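Local structure of alpha-1,2-mannosidase (Bacteroides thetaiotaomicron, 2WW2) at residues 602-607 against 684-689; 184-189 against 231-236; 434-439 against 446-451. The protein hydrolyses alpha-mannosides with inversion of the anomeric configuration, as a calcium-dependent glycoside hydrolase of family GH92 from a human gut symbiont. All coordinates share one frame; numbering follows the deposited sequence.

Contact 1: residues 602-607 against 684-689; sequences KTQYHL and PYIRKA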
loop_
_atom_site.group_PDB
_atom_site.type_symbol
_atom_site.label_atom_id
_atom_site.label_comp_id
_atom_site.label_asym_id
_atom_site.label_seq_id
_atom_site.Cartn_x
_atom_site.Cartn_y
_atom_site.Cartn_z
ATOM N N LYS A 602 20.169 0.336 -18.865
ATOM C CA LYS A 602 19.235 0.309 -17.746
ATOM C C LYS A 602 19.944 0.148 -16.382
ATOM O O LYS A 602 19.550 0.758 -15.403
ATOM C CB LYS A 602 18.165 -0.763 -17.971
ATOM C CG LYS A 602 17.223 -0.420 -19.152
ATOM C CD LYS A 602 16.064 -1.445 -19.266
ATOM C CE LYS A 602 15.020 -1.036 -20.312
ATOM N NZ LYS A 602 14.054 -2.164 -20.484
ATOM N N THR A 603 20.991 -0.673 -16.340
ATOM C CA THR A 603 21.870 -0.760 -15.179
ATOM C C THR A 603 22.431 0.620 -14.873
ATOM O O THR A 603 22.373 1.083 -13.736
ATOM C CB THR A 603 23.046 -1.751 -15.447
ATOM O OG1 THR A 603 22.549 -3.094 -15.422
ATOM C CG2 THR A 603 24.129 -1.604 -14.387
ATOM N N GLN A 604 22.914 1.299 -15.910
ATOM C CA GLN A 604 23.538 2.598 -15.745
ATOM C C GLN A 604 22.540 3.619 -15.175
ATOM O O GLN A 604 22.861 4.360 -14.234
ATOM C CB GLN A 604 24.091 3.080 -17.088
ATOM C CG GLN A 604 25.302 2.276 -17.576
ATOM C CD GLN A 604 25.441 2.265 -19.103
ATOM O OE1 GLN A 604 24.972 3.174 -19.807
ATOM N NE2 GLN A 604 26.092 1.226 -19.621
ATOM N N TYR A 605 21.334 3.656 -15.737
ATOM C CA TYR A 605 20.331 4.615 -15.275
ATOM C C TYR A 605 19.919 4.356 -13.827
ATOM O O TYR A 605 19.968 5.264 -12.994
ATOM C CB TYR A 605 19.079 4.614 -16.162
ATOM C CG TYR A 605 17.994 5.482 -15.585
ATOM C CD1 TYR A 605 18.028 6.865 -15.744
ATOM C CD2 TYR A 605 16.974 4.928 -14.827
ATOM C CE1 TYR A 605 17.039 7.678 -15.195
ATOM C CE2 TYR A 605 15.985 5.729 -14.262
ATOM C CZ TYR A 605 16.025 7.097 -14.449
ATOM O OH TYR A 605 15.039 7.878 -13.886
ATOM N N HIS A 606 19.495 3.130 -13.540
ATOM C CA HIS A 606 18.944 2.792 -12.228
ATOM C C HIS A 606 19.964 2.863 -11.105
ATOM O O HIS A 606 19.662 3.318 -10.002
ATOM C CB HIS A 606 18.288 1.415 -12.253
ATOM C CG HIS A 606 17.020 1.383 -13.046
ATOM N ND1 HIS A 606 15.906 2.113 -12.692
ATOM C CD2 HIS A 606 16.692 0.720 -14.184
ATOM C CE1 HIS A 606 14.946 1.901 -13.576
ATOM N NE2 HIS A 606 15.398 1.059 -14.491
ATOM N N LEU A 607 21.173 2.407 -11.388
ATOM C CA LEU A 607 22.252 2.495 -10.432
ATOM C C LEU A 607 22.497 3.959 -10.041
ATOM O O LEU A 607 22.547 4.311 -8.853
ATOM C CB LEU A 607 23.495 1.894 -11.088
ATOM C CG LEU A 607 24.702 1.584 -10.231
ATOM C CD1 LEU A 607 25.357 2.907 -9.886
ATOM C CD2 LEU A 607 24.307 0.766 -8.982
ATOM N N PRO A 684 24.226 9.681 -16.809
ATOM C CA PRO A 684 24.546 8.383 -16.212
ATOM C C PRO A 684 25.005 7.326 -17.221
ATOM O O PRO A 684 25.520 6.280 -16.824
ATOM C CB PRO A 684 23.204 7.960 -15.600
ATOM C CG PRO A 684 22.187 8.521 -16.581
ATOM C CD PRO A 684 22.774 9.858 -17.010
ATOM N N TYR A 685 24.814 7.583 -18.508
ATOM C CA TYR A 685 24.995 6.544 -19.531
ATOM C C TYR A 685 26.422 6.479 -20.068
ATOM O O TYR A 685 27.059 7.509 -20.277
ATOM C CB TYR A 685 24.034 6.781 -20.713
ATOM C CG TYR A 685 22.577 6.730 -20.316
ATOM C CD1 TYR A 685 21.989 5.523 -19.930
ATOM C CD2 TYR A 685 21.793 7.882 -20.311
ATOM C CE1 TYR A 685 20.660 5.462 -19.547
ATOM C CE2 TYR A 685 20.464 7.833 -19.932
ATOM C CZ TYR A 685 19.898 6.619 -19.557
ATOM O OH TYR A 685 18.566 6.551 -19.188
ATOM N N ILE A 686 26.905 5.269 -20.332
ATOM C CA ILE A 686 28.191 5.107 -21.006
ATOM C C ILE A 686 27.963 5.093 -22.525
ATOM O O ILE A 686 27.339 4.175 -23.063
ATOM C CB ILE A 686 28.921 3.815 -20.548
ATOM C CG1 ILE A 686 29.229 3.857 -19.041
ATOM C CG2 ILE A 686 30.198 3.565 -21.369
ATOM C CD1 ILE A 686 29.643 2.501 -18.487
ATOM N N ARG A 687 28.444 6.120 -23.217
ATOM C CA ARG A 687 28.302 6.169 -24.673
ATOM C C ARG A 687 29.395 5.333 -25.329
ATOM O O ARG A 687 29.130 4.550 -26.256
ATOM C CB ARG A 687 28.342 7.610 -25.197
ATOM C CG ARG A 687 28.278 7.704 -26.725
ATOM C CD ARG A 687 28.244 9.151 -27.224
ATOM N NE ARG A 687 29.410 9.909 -26.783
ATOM C CZ ARG A 687 30.597 9.881 -27.381
ATOM N NH1 ARG A 687 30.789 9.129 -28.463
ATOM N NH2 ARG A 687 31.593 10.619 -26.899
ATOM N N LYS A 688 30.621 5.499 -24.850
ATOM C CA LYS A 688 31.771 4.808 -25.418
ATOM C C LYS A 688 32.774 4.517 -24.306
ATOM O O LYS A 688 32.845 5.258 -23.317
ATOM C CB LYS A 688 32.411 5.716 -26.479
ATOM C CG LYS A 688 33.531 5.077 -27.269
ATOM C CD LYS A 688 34.151 6.092 -28.249
ATOM C CE LYS A 688 35.380 5.487 -28.929
ATOM N NZ LYS A 688 36.367 6.516 -29.394
ATOM N N ALA A 689 33.554 3.451 -24.458
ATOM C CA ALA A 689 34.632 3.175 -23.500
ATOM C C ALA A 689 35.926 2.714 -24.188
ATOM O O ALA A 689 35.895 1.998 -25.190
ATOM C CB ALA A 689 34.181 2.143 -22.469
HETATM O O HOH W 1 26.906 1.455 -22.459
HETATM O O HOH W 2 24.543 3.850 -22.584
#
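Gln604 and Ile686 carry the polar half of this contact, where helix 600-613 meets the start of strand 685-691. The backbone N of Ile686 donates to Gln604 OE1 at 2.9 Å, a nearly straight bond of 164° at the hydrogen, but the donor stands well above the plane of the amide carbonyl. Gln604 suits the place because its long arm, extended beyond CG, brings OE1 to a backbone N-H, while NE2 reaches the carbonyl of the same residue through a water. That water accepts from Gln604 NE2 and donates to Ile686 O at 2.8 Å; a second donates both to Gln604 OE1 and to Ile686 O. The carboxamide is thus gripped at both its ends, which should fix its rotation.

Van der Waals contacts flank it. The Gln604 and Ile686 side chains cross at about a right angle, and Pro684 CB lies 3.9 Å from Gln604 O.

The aromatic pair is Tyr605 and Tyr685, lying side by side and pointing the same way. Tyr605 CB touches Tyr685 CE1 at 3.8 Å, and Tyr685 OH reaches Tyr605 CD1 at 3.5 Å. Gln604 OE1 sits at the edge of the Tyr685 ring, and Pro684 CG lies over one face, offset toward the rim.

Tyr685 pairs with Asp717 of strand 710-717, and Arg687 and Lys688 both face Ser715 in a classic beta bulge. The arrangement is a helix of the catalytic region meeting the beginning of a strand of a mixed sheet, bridged by a glutamine.

Contact 2: residues 184-189 against 231-236; sequences FMMEFS and IRTASS
Glu187 and Arg232 face each other as a hydrogen-bonded pair of antiparallel strands, and their side chains run side by side in the same direction. Arg232 NH1 donates to Glu187 OE1 at 2.8 Å in a salt bridge that meets the carboxylate from above its plane; the two flat groups are turned 79° apart. On the other face of the sheet Phe188 and Ile231, a non-hydrogen-bonded pair, also lie alongside: Ile231 CG2 makes an off-centre CH-pi contact 4.3 Å from the Phe188 ring centroid.

Backbone N-H and C=O groups bond reciprocally between Met185 and Ala234 and between Glu187 and Arg232. Thr233, with OG1 anti to the backbone N (chi1 -172°), suits its site by donating through OG1 to Met185 O at 2.9 Å, so two donors hold that oxygen.

Farther out, Arg232 NE donates to Ala254 O, NH1 also bonds a glycerol, probably from the crystallisation liquor, and Phe247 of helix 240-250 touches both Glu187 and Arg232. An alanine at Arg232 would probably leave the Glu187 carboxylate without its charged mate and Ala254 O without this donor. Phe80, Ile82, Val145 and Val147 of strands 80-86 and 143-148 pack over the face of Met186, Phe188 and Ile231, which suits their apolar side chains. This is regular antiparallel beta pairing in the N-terminal domain of GH92, a largely apolar face covered by further strands, consistent with a beta-sandwich.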
loop_
_atom_site.group_PDB
_atom_site.type_symbol
_atom_site.label_atom_id
_atom_site.label_comp_id
_atom_site.label_asym_id
_atom_site.label_seq_id
_atom_site.Cartn_x
_atom_site.Cartn_y
_atom_site.Cartn_z
ATOM N N PHE A 184 41.730 -5.940 31.214
ATOM C CA PHE A 184 42.007 -4.551 30.863
ATOM C C PHE A 184 42.897 -3.858 31.897
ATOM O O PHE A 184 43.028 -4.312 33.040
ATOM C CB PHE A 184 40.706 -3.771 30.631
ATOM C CG PHE A 184 39.811 -3.682 31.849
ATOM C CD1 PHE A 184 40.026 -2.703 32.822
ATOM C CD2 PHE A 184 38.743 -4.552 32.008
ATOM C CE1 PHE A 184 39.190 -2.613 33.940
ATOM C CE2 PHE A 184 37.900 -4.480 33.127
ATOM C CZ PHE A 184 38.118 -3.511 34.094
ATOM N N MET A 185 43.545 -2.773 31.473
ATOM C CA MET A 185 44.310 -1.953 32.404
ATOM C C MET A 185 44.285 -0.523 31.934
ATOM O O MET A 185 44.157 -0.241 30.729
ATOM C CB MET A 185 45.764 -2.432 32.578
ATOM C CG MET A 185 46.688 -2.195 31.401
ATOM S SD MET A 185 48.461 -2.312 31.826
ATOM C CE MET A 185 48.787 -0.765 32.650
ATOM N N MET A 186 44.408 0.382 32.892
ATOM C CA MET A 186 44.429 1.793 32.561
ATOM C C MET A 186 45.291 2.573 33.539
ATOM O O MET A 186 45.536 2.144 34.670
ATOM C CB MET A 186 43.011 2.352 32.519
ATOM C CG MET A 186 42.319 2.374 33.837
ATOM S SD MET A 186 40.595 2.874 33.663
ATOM C CE MET A 186 39.896 1.325 33.111
ATOM N N GLU A 187 45.763 3.718 33.086
ATOM C CA GLU A 187 46.650 4.515 33.894
ATOM C C GLU A 187 46.142 5.940 33.838
ATOM O O GLU A 187 45.649 6.360 32.797
ATOM C CB GLU A 187 48.056 4.433 33.309
ATOM C CG GLU A 187 49.083 5.262 34.068
ATOM C CD GLU A 187 50.396 5.359 33.324
ATOM O OE1 GLU A 187 50.399 5.744 32.138
ATOM O OE2 GLU A 187 51.426 5.042 33.925
ATOM N N PHE A 188 46.230 6.660 34.961
ATOM C CA PHE A 188 45.779 8.047 35.038
ATOM C C PHE A 188 47.000 8.945 35.231
ATOM O O PHE A 188 47.962 8.577 35.929
ATOM C CB PHE A 188 44.772 8.225 36.189
ATOM C CG PHE A 188 43.519 7.386 36.027
ATOM C CD1 PHE A 188 42.377 7.924 35.457
ATOM C CD2 PHE A 188 43.504 6.052 36.396
ATOM C CE1 PHE A 188 41.226 7.153 35.281
ATOM C CE2 PHE A 188 42.357 5.270 36.223
ATOM C CZ PHE A 188 41.218 5.823 35.672
ATOM N N SER A 189 46.960 10.126 34.632
ATOM C CA SER A 189 48.114 11.006 34.659
ATOM C C SER A 189 48.294 11.718 35.999
ATOM O O SER A 189 49.393 12.168 36.324
ATOM C CB SER A 189 47.994 12.044 33.534
ATOM O OG SER A 189 46.806 12.809 33.693
ATOM N N ILE A 231 43.908 9.586 30.409
ATOM C CA ILE A 231 43.653 8.199 30.801
ATOM C C ILE A 231 44.144 7.346 29.656
ATOM O O ILE A 231 43.747 7.562 28.513
ATOM C CB ILE A 231 42.149 7.900 30.966
ATOM C CG1 ILE A 231 41.469 8.962 31.838
ATOM C CG2 ILE A 231 41.940 6.483 31.595
ATOM C CD1 ILE A 231 39.947 8.758 31.998
ATOM N N ARG A 232 45.006 6.378 29.957
ATOM C CA ARG A 232 45.546 5.484 28.936
ATOM C C ARG A 232 45.038 4.113 29.257
ATOM O O ARG A 232 45.077 3.717 30.416
ATOM C CB ARG A 232 47.081 5.452 28.979
ATOM C CG ARG A 232 47.709 6.816 28.758
ATOM C CD ARG A 232 49.256 6.794 28.935
ATOM N NE ARG A 232 49.712 8.174 28.881
ATOM C CZ ARG A 232 50.041 8.885 29.952
ATOM N NH1 ARG A 232 50.032 8.321 31.153
ATOM N NH2 ARG A 232 50.391 10.158 29.816
ATOM N N THR A 233 44.578 3.379 28.246
ATOM C CA THR A 233 43.999 2.061 28.502
ATOM C C THR A 233 44.264 1.071 27.352
ATOM O O THR A 233 44.419 1.469 26.195
ATOM C CB THR A 233 42.482 2.194 28.826
ATOM O OG1 THR A 233 41.951 0.940 29.261
ATOM C CG2 THR A 233 41.681 2.683 27.618
ATOM N N ALA A 234 44.377 -0.214 27.681
ATOM C CA ALA A 234 44.438 -1.258 26.667
ATOM C C ALA A 234 43.895 -2.535 27.279
ATOM O O ALA A 234 43.774 -2.647 28.504
ATOM C CB ALA A 234 45.874 -1.475 26.160
ATOM N N SER A 235 43.544 -3.487 26.427
ATOM C CA SER A 235 43.012 -4.755 26.906
ATOM C C SER A 235 43.565 -5.903 26.079
ATOM O O SER A 235 44.178 -5.698 25.015
ATOM C CB SER A 235 41.471 -4.764 26.861
ATOM O OG SER A 235 41.002 -4.920 25.522
ATOM N N SER A 236 43.334 -7.113 26.564
ATOM C CA SER A 236 43.781 -8.322 25.878
ATOM C C SER A 236 42.755 -9.423 26.128
ATOM O O SER A 236 42.111 -9.443 27.180
ATOM C CB SER A 236 45.150 -8.774 26.422
ATOM O OG SER A 236 45.545 -10.006 25.839
#

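Contact 3: residues 434-439 against 446-451; sequences GYVPYP and AKTLEY
The Tyr451 ring is approached obliquely by Val436 CG2, which lies 3.7 Å from Tyr451 CE2, and the two side chains cross at about a right angle. On one face the ring has Lys447 O, 3.0 Å above the plane and offset toward the rim, a carbonyl from the preceding turn of the same helix. The far end of the ring is fixed by Tyr451 OH bonding to Asp425 O. The other tyrosine at the contact, Tyr435, offers Thr448 its CB instead of its ring, with CG between the backbone N and carbonyl carbon (chi1 63°); its hydroxyl bonds to Asp496 O.

Thr448 makes the central link with both its branches. Its OG1 accepts from Val436 N at 2.8 Å, an almost straight bond of 166°, while its CG2 rests 3.8 Å from Tyr435 CA. Threonine fits here because one branch satisfies a buried backbone N-H and the other packs against carbon. The hydroxyl also bonds to Ala444 O, one turn earlier in helix 444-465, which further restrains its position.

Val436 and Thr448 slide past each other in opposite directions. Val436 CG2 touches both Thr448 OG1 and Tyr451 CE2, and Tyr430 of helix 427-433 touches both Val436 and Thr448.

Gly434, with positive phi, is the first residue to leave helix 427-433; a CB there would crowd the preceding carbonyl oxygen. The arrangement is a loop between two consecutive helices, tied back to the second by a threonine hydroxyl, consistent with the (alpha/alpha)6-barrel architecture known for this clan.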
loop_
_atom_site.group_PDB
_atom_site.type_symbol
_atom_site.label_atom_id
_atom_site.label_comp_id
_atom_site.label_asym_id
_atom_site.label_seq_id
_atom_site.Cartn_x
_atom_site.Cartn_y
_atom_site.Cartn_z
ATOM N N GLY A 434 17.231 -32.576 -3.855
ATOM C CA GLY A 434 17.606 -31.479 -4.749
ATOM C C GLY A 434 17.157 -30.118 -4.234
ATOM O O GLY A 434 17.328 -29.087 -4.914
ATOM N N TYR A 435 16.574 -30.104 -3.033
ATOM C CA TYR A 435 16.137 -28.848 -2.398
ATOM C C TYR A 435 15.879 -29.143 -0.934
ATOM O O TYR A 435 15.724 -30.312 -0.552
ATOM C CB TYR A 435 14.860 -28.285 -3.057
ATOM C CG TYR A 435 13.665 -29.208 -2.907
ATOM C CD1 TYR A 435 12.830 -29.130 -1.793
ATOM C CD2 TYR A 435 13.392 -30.181 -3.866
ATOM C CE1 TYR A 435 11.757 -29.992 -1.647
ATOM C CE2 TYR A 435 12.318 -31.039 -3.729
ATOM C CZ TYR A 435 11.506 -30.944 -2.620
ATOM O OH TYR A 435 10.429 -31.811 -2.483
ATOM N N VAL A 436 15.824 -28.093 -0.118
ATOM C CA VAL A 436 15.443 -28.229 1.279
ATOM C C VAL A 436 13.930 -28.009 1.396
ATOM O O VAL A 436 13.412 -27.004 0.875
ATOM C CB VAL A 436 16.168 -27.202 2.182
ATOM C CG1 VAL A 436 15.839 -27.456 3.648
ATOM C CG2 VAL A 436 17.684 -27.243 1.938
ATOM N N PRO A 437 13.217 -28.949 2.065
ATOM C CA PRO A 437 11.755 -28.858 2.099
ATOM C C PRO A 437 11.230 -28.049 3.282
ATOM O O PRO A 437 11.844 -28.023 4.354
ATOM C CB PRO A 437 11.324 -30.322 2.225
ATOM C CG PRO A 437 12.416 -30.930 3.089
ATOM C CD PRO A 437 13.696 -30.265 2.548
ATOM N N TYR A 438 10.098 -27.379 3.058
ATOM C CA TYR A 438 9.366 -26.629 4.088
ATOM C C TYR A 438 7.977 -27.277 4.158
ATOM O O TYR A 438 7.435 -27.642 3.139
ATOM C CB TYR A 438 9.255 -25.148 3.684
ATOM C CG TYR A 438 8.527 -24.297 4.707
ATOM C CD1 TYR A 438 9.213 -23.724 5.776
ATOM C CD2 TYR A 438 7.158 -24.096 4.623
ATOM C CE1 TYR A 438 8.553 -22.966 6.727
ATOM C CE2 TYR A 438 6.474 -23.337 5.586
ATOM C CZ TYR A 438 7.180 -22.781 6.622
ATOM O OH TYR A 438 6.526 -22.035 7.565
ATOM N N PRO A 439 7.375 -27.390 5.359
ATOM C CA PRO A 439 7.746 -26.811 6.644
ATOM C C PRO A 439 8.741 -27.653 7.444
ATOM O O PRO A 439 9.021 -27.326 8.594
ATOM C CB PRO A 439 6.402 -26.734 7.382
ATOM C CG PRO A 439 5.643 -27.966 6.861
ATOM C CD PRO A 439 6.156 -28.219 5.453
ATOM N N ALA A 446 15.069 -20.155 0.877
ATOM C CA ALA A 446 16.237 -19.265 0.951
ATOM C C ALA A 446 17.501 -20.111 1.185
ATOM O O ALA A 446 18.539 -19.865 0.560
ATOM C CB ALA A 446 16.053 -18.214 2.040
ATOM N N LYS A 447 17.416 -21.127 2.051
ATOM C CA LYS A 447 18.569 -22.007 2.257
ATOM C C LYS A 447 18.978 -22.745 0.976
ATOM O O LYS A 447 20.164 -22.786 0.633
ATOM C CB LYS A 447 18.319 -23.006 3.396
ATOM C CG LYS A 447 18.337 -22.334 4.787
ATOM C CD LYS A 447 17.767 -23.251 5.888
ATOM C CE LYS A 447 17.969 -22.600 7.278
ATOM N NZ LYS A 447 17.285 -23.312 8.386
ATOM N N THR A 448 18.002 -23.337 0.285
ATOM C CA THR A 448 18.291 -24.053 -0.952
ATOM C C THR A 448 19.041 -23.134 -1.921
ATOM O O THR A 448 20.030 -23.538 -2.556
ATOM C CB THR A 448 16.985 -24.523 -1.636
ATOM O OG1 THR A 448 16.258 -25.381 -0.753
ATOM C CG2 THR A 448 17.288 -25.295 -2.916
ATOM N N LEU A 449 18.558 -21.906 -2.063
ATOM C CA LEU A 449 19.193 -20.965 -2.984
ATOM C C LEU A 449 20.625 -20.595 -2.563
ATOM O O LEU A 449 21.537 -20.521 -3.399
ATOM C CB LEU A 449 18.302 -19.719 -3.181
ATOM C CG LEU A 449 16.942 -20.021 -3.839
ATOM C CD1 LEU A 449 15.905 -18.897 -3.605
ATOM C CD2 LEU A 449 17.068 -20.318 -5.347
ATOM N N GLU A 450 20.839 -20.377 -1.274
ATOM C CA GLU A 450 22.192 -20.114 -0.780
ATOM C C GLU A 450 23.093 -21.343 -0.996
ATOM O O GLU A 450 24.271 -21.215 -1.336
ATOM C CB GLU A 450 22.149 -19.758 0.719
ATOM C CG GLU A 450 21.380 -18.464 1.058
ATOM C CD GLU A 450 22.201 -17.193 0.842
ATOM O OE1 GLU A 450 23.441 -17.310 0.735
ATOM O OE2 GLU A 450 21.614 -16.064 0.777
ATOM N N TYR A 451 22.539 -22.530 -0.805
ATOM C CA TYR A 451 23.336 -23.753 -0.934
ATOM C C TYR A 451 23.742 -24.062 -2.384
ATOM O O TYR A 451 24.852 -24.557 -2.625
ATOM C CB TYR A 451 22.588 -24.965 -0.384
ATOM C CG TYR A 451 22.211 -24.909 1.088
ATOM C CD1 TYR A 451 22.773 -23.968 1.952
ATOM C CD2 TYR A 451 21.291 -25.808 1.602
ATOM C CE1 TYR A 451 22.404 -23.932 3.299
ATOM C CE2 TYR A 451 20.925 -25.791 2.946
ATOM C CZ TYR A 451 21.484 -24.845 3.782
ATOM O OH TYR A 451 21.122 -24.815 5.107
#

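All three contacts are largely buried, but they join different elements. Contact 2 pairs two strands of the N-terminal domain, whereas contacts 1 and 3 both lie in the catalytic region, their centres about 35 Å apart. Contact 2 and contact 3 are on opposite sides of the chain's centre, as are contact 2 and contact 1. Regular backbone bonding carries contact 2, supplemented by a salt bridge; in each of the others a single direct hydrogen bond runs from a backbone N-H to a helix side chain. In contact 1 a carboxamide accepts it, with two bridging waters added, and the parts joined are distant in sequence; in contact 3 a threonine hydroxyl accepts it and ties a linker to the helix it precedes.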